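Local atomic coordinates of probable fatty acyl-CoA transferase Rv3272 (Mycobacterium tuberculosis, PDB entry 5YX6), a protein that probably acts in fatty acid metabolism as a family III CoA transferase and binds fatty acyl-CoAs of varying chain length, palmitoyl-CoA most tightly. Residues A183-A188 against V202-Y207; L349-G354 against R373-D378. One frame throughout, in Å; residues are numbered along the deposited sequence.

Contact 1: residues A183-A188 against V202-Y207; sequences AQAVLA and VQVAMY
Ala185 and Val202 meet methyl to methyl: CB of Ala185 lies 3.4 Å from CG1 of Val202, tighter than an ordinary van der Waals contact between carbons. The CB of Ala185 points toward the strand, and Val202, its chi1 of 160° setting CG1 opposite the backbone N, turns that branch to meet it. Its other branch, CG2 of Val202, passes 3.9 Å from Ala185 O, so the two arms reach both the side chain and the backbone of one helical residue. Two residues along the strand, Val204 adds a looser apolar touch, its CG2 4.3 Å from Ala185 CB. No hydrogen bond joins the segments, and the three touching residues are buried. The CA atoms of Ala185 and Val202 are 6.7 Å apart, a close approach consistent with the small side chain of the alanine.

Helix 173-196 is the last helical leg of the beta-alpha-beta crossover from strand 126-131 to its parallel neighbour 201-205, the final strand of the Rossmann-fold sheet in this chain. Val202 and Val204 are held in that sheet by backbone hydrogen bonds to Tyr127, Arg129 and Thr131, while Ala205 is the N-cap of the following helix, 206-213. On its other flank the strand pairs through Val202 and Gln203 with an antiparallel strand of the second subunit, which carries the sheet across the dimer interface, and helix 23-33 packs against Ala183 and Leu187.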
# COMPACT_ATOMS: atom_id res chain seq x y z
N ALA A 183 -8.32 -3.27 -6.30
CA ALA A 183 -8.79 -4.65 -6.16
C ALA A 183 -9.79 -4.74 -5.02
O ALA A 183 -10.85 -5.38 -5.15
CB ALA A 183 -7.62 -5.60 -5.93
N GLN A 184 -9.46 -4.11 -3.90
CA GLN A 184 -10.37 -4.01 -2.77
C GLN A 184 -11.72 -3.42 -3.20
O GLN A 184 -12.78 -3.96 -2.89
CB GLN A 184 -9.72 -3.16 -1.67
CG GLN A 184 -10.64 -2.72 -0.55
CD GLN A 184 -10.11 -1.51 0.19
OE1 GLN A 184 -10.67 -0.41 0.11
NE2 GLN A 184 -9.02 -1.70 0.92
N ALA A 185 -11.66 -2.33 -3.96
CA ALA A 185 -12.87 -1.63 -4.36
C ALA A 185 -13.72 -2.45 -5.34
O ALA A 185 -14.94 -2.41 -5.29
CB ALA A 185 -12.52 -0.30 -4.96
N VAL A 186 -13.07 -3.19 -6.23
CA VAL A 186 -13.80 -4.09 -7.11
C VAL A 186 -14.49 -5.18 -6.29
O VAL A 186 -15.66 -5.50 -6.52
CB VAL A 186 -12.87 -4.74 -8.15
CG1 VAL A 186 -13.55 -5.92 -8.80
CG2 VAL A 186 -12.45 -3.71 -9.22
N LEU A 187 -13.78 -5.73 -5.31
CA LEU A 187 -14.34 -6.78 -4.46
C LEU A 187 -15.56 -6.28 -3.70
O LEU A 187 -16.59 -6.97 -3.62
CB LEU A 187 -13.27 -7.28 -3.49
CG LEU A 187 -12.46 -8.54 -3.79
CD1 LEU A 187 -12.67 -9.07 -5.19
CD2 LEU A 187 -10.97 -8.31 -3.49
N ALA A 188 -15.47 -5.07 -3.15
CA ALA A 188 -16.59 -4.46 -2.45
C ALA A 188 -17.78 -4.33 -3.40
O ALA A 188 -18.91 -4.67 -3.04
CB ALA A 188 -16.20 -3.11 -1.88
N VAL A 202 -16.92 2.62 -9.51
CA VAL A 202 -15.86 2.70 -8.53
C VAL A 202 -14.70 3.55 -9.05
O VAL A 202 -14.32 3.44 -10.22
CB VAL A 202 -15.40 1.27 -8.17
CG1 VAL A 202 -14.04 1.27 -7.56
CG2 VAL A 202 -16.41 0.61 -7.25
N GLN A 203 -14.15 4.42 -8.20
CA GLN A 203 -13.04 5.29 -8.62
C GLN A 203 -11.93 5.29 -7.58
O GLN A 203 -12.18 5.42 -6.38
CB GLN A 203 -13.53 6.72 -8.88
CG GLN A 203 -14.45 6.83 -10.09
CD GLN A 203 -14.99 8.24 -10.31
OE1 GLN A 203 -15.99 8.64 -9.71
NE2 GLN A 203 -14.34 8.99 -11.20
N VAL A 204 -10.70 5.11 -8.05
CA VAL A 204 -9.53 5.12 -7.18
C VAL A 204 -8.46 6.03 -7.78
O VAL A 204 -8.08 5.86 -8.94
CB VAL A 204 -8.95 3.70 -7.00
CG1 VAL A 204 -7.64 3.76 -6.21
CG2 VAL A 204 -9.95 2.80 -6.32
N ALA A 205 -8.01 7.01 -7.01
CA ALA A 205 -6.93 7.90 -7.44
C ALA A 205 -5.61 7.57 -6.73
O ALA A 205 -5.59 7.38 -5.51
CB ALA A 205 -7.30 9.35 -7.21
N MET A 206 -4.53 7.47 -7.50
CA MET A 206 -3.22 7.17 -6.93
C MET A 206 -2.83 8.23 -5.91
O MET A 206 -2.25 7.93 -4.86
CB MET A 206 -2.16 7.07 -8.03
CG MET A 206 -2.13 5.73 -8.77
SD MET A 206 -1.12 5.79 -10.28
CE MET A 206 0.49 6.19 -9.62
N TYR A 207 -3.17 9.48 -6.21
CA TYR A 207 -2.91 10.56 -5.28
C TYR A 207 -3.60 10.32 -3.94
O TYR A 207 -2.99 10.50 -2.88
CB TYR A 207 -3.37 11.88 -5.89
CG TYR A 207 -3.10 13.09 -5.02
CD1 TYR A 207 -1.82 13.64 -4.93
CD2 TYR A 207 -4.13 13.71 -4.32
CE1 TYR A 207 -1.58 14.75 -4.16
CE2 TYR A 207 -3.89 14.82 -3.55
CZ TYR A 207 -2.61 15.34 -3.47
OH TYR A 207 -2.37 16.45 -2.70

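Contact 2: residues L349-G354 against R373-D378; sequences LTLEVG and RAVVTD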
# COMPACT_ATOMS: atom_id res chain seq x y z
N LEU A 349 7.39 -17.06 -0.88
CA LEU A 349 7.01 -15.82 -1.52
C LEU A 349 7.18 -15.81 -3.04
O LEU A 349 6.81 -14.85 -3.69
CB LEU A 349 7.81 -14.68 -0.90
CG LEU A 349 7.28 -14.16 0.42
CD1 LEU A 349 8.38 -13.45 1.21
CD2 LEU A 349 6.13 -13.21 0.13
N THR A 350 7.75 -16.88 -3.59
CA THR A 350 8.09 -16.90 -5.01
C THR A 350 7.31 -17.96 -5.81
O THR A 350 6.85 -18.95 -5.25
CB THR A 350 9.59 -17.13 -5.23
OG1 THR A 350 9.98 -18.39 -4.67
CG2 THR A 350 10.39 -16.01 -4.57
N LEU A 351 7.16 -17.72 -7.11
CA LEU A 351 6.61 -18.71 -8.04
C LEU A 351 7.45 -18.81 -9.30
O LEU A 351 8.14 -17.86 -9.69
CB LEU A 351 5.18 -18.37 -8.46
CG LEU A 351 4.19 -17.73 -7.50
CD1 LEU A 351 3.44 -16.62 -8.23
CD2 LEU A 351 3.23 -18.78 -6.95
N GLU A 352 7.39 -19.98 -9.95
CA GLU A 352 8.10 -20.19 -11.20
C GLU A 352 7.15 -20.09 -12.39
O GLU A 352 6.10 -20.73 -12.42
CB GLU A 352 8.78 -21.56 -11.21
CG GLU A 352 9.81 -21.73 -10.12
CD GLU A 352 10.86 -20.64 -10.14
OE1 GLU A 352 11.31 -20.27 -11.24
OE2 GLU A 352 11.23 -20.15 -9.04
N VAL A 353 7.54 -19.29 -13.38
CA VAL A 353 6.74 -19.07 -14.57
C VAL A 353 7.56 -19.58 -15.74
O VAL A 353 8.62 -19.03 -16.03
CB VAL A 353 6.40 -17.58 -14.77
CG1 VAL A 353 5.34 -17.42 -15.85
CG2 VAL A 353 5.93 -16.97 -13.47
N GLY A 354 7.08 -20.63 -16.40
CA GLY A 354 7.78 -21.19 -17.55
C GLY A 354 7.37 -20.50 -18.85
O GLY A 354 7.15 -19.29 -18.88
N ARG A 373 -5.45 -21.81 -3.03
CA ARG A 373 -4.18 -21.11 -3.22
C ARG A 373 -4.34 -19.89 -4.12
O ARG A 373 -4.69 -20.02 -5.30
CB ARG A 373 -3.13 -22.07 -3.80
N ALA A 374 -4.08 -18.70 -3.57
CA ALA A 374 -4.25 -17.47 -4.34
C ALA A 374 -3.08 -17.22 -5.28
O ALA A 374 -2.47 -16.16 -5.26
CB ALA A 374 -4.42 -16.27 -3.41
N VAL A 375 -2.79 -18.21 -6.12
CA VAL A 375 -1.74 -18.10 -7.12
C VAL A 375 -2.20 -18.74 -8.42
O VAL A 375 -3.13 -19.55 -8.42
CB VAL A 375 -0.42 -18.78 -6.69
CG1 VAL A 375 0.02 -18.28 -5.31
CG2 VAL A 375 -0.59 -20.28 -6.69
N VAL A 376 -1.54 -18.38 -9.51
CA VAL A 376 -1.76 -19.06 -10.78
C VAL A 376 -0.40 -19.41 -11.37
O VAL A 376 0.58 -18.68 -11.18
CB VAL A 376 -2.61 -18.19 -11.77
CG1 VAL A 376 -1.78 -17.07 -12.39
CG2 VAL A 376 -3.21 -19.06 -12.86
N THR A 377 -0.32 -20.56 -12.03
CA THR A 377 0.95 -21.02 -12.61
C THR A 377 1.10 -20.62 -14.07
O THR A 377 2.23 -20.52 -14.56
CB THR A 377 1.09 -22.56 -12.51
OG1 THR A 377 -0.14 -23.19 -12.93
CG2 THR A 377 1.40 -22.99 -11.09
N ASP A 378 -0.02 -20.39 -14.76
CA ASP A 378 -0.03 -20.00 -16.17
C ASP A 378 0.86 -18.80 -16.46
O ASP A 378 0.99 -17.90 -15.64
CB ASP A 378 -1.45 -19.67 -16.65
CG ASP A 378 -2.46 -20.77 -16.36
OD1 ASP A 378 -2.04 -21.92 -16.09
OD2 ASP A 378 -3.67 -20.47 -16.40
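A two-stranded antiparallel hairpin, strands 350-353 and 360-363, rests here on an irregular segment of the chain, and Leu351 and Val375 supply the main touch. CD2 of Leu351 comes down on the branched end of the valine, 3.6 Å from CG1 and 3.7 Å from CB of Val375. The second methyl, CG2 of Val375, is also close, 4.1 Å from Leu351 CD2, so one leucine methyl touches all three carbons of the isopropyl group, CG1 and CB more closely than CG2. Val375 has CG1 anti to its carbonyl carbon (chi1 -53°), which brings both branches up to the leucine, and the two side chains meet at an oblique angle. Farther along, the backbones draw nearest, with the CA atoms of Val353 and Thr377 6.4 Å apart, yet the side-chain touch is thinner: Val353 CG1 lies 4.4 Å from Asp378 O. No hydrogen bond crosses between the segments, so 373-378 lies beside the hairpin without joining it as a third strand. An inverse gamma turn centred on Ala374, with a weak bond from Val375 N to Arg373 O, bends the chain just before the valine.

Near the surface, the carboxylate of Glu352 leads away from the contact and is hydrogen-bonded through OE2 to Thr361 OG1 on the partner strand. Leu351 and Val353 also pack on Val362 of strand 360-363 and on Arg71, while Val376 turns its side chain to helix 23-33, touching Gln29 and Val32.

Overall arrangement
Contact 1 closes in the chain before contact 2 opens, and their centres lie 24 Å apart; the nearest atoms, about 10 Å apart, do not touch. Helix 23-33 bridges the gap: it packs on segment 183-188 through Val30 and Leu31 and on Val376 of contact 2 through Gln29 and Val32. Contact 1 is the nearer to the probable active site: the side chain of Val204 is about 10 Å from that of Asp175, the probable nucleophile. Helix 173-196 carries Asp175 near its start and, near its far end, Arg193 and Glu194 of the separate pocket that holds benzamidine. Contact 2 lies away from these sites. Both contacts reach the second subunit of the homodimer.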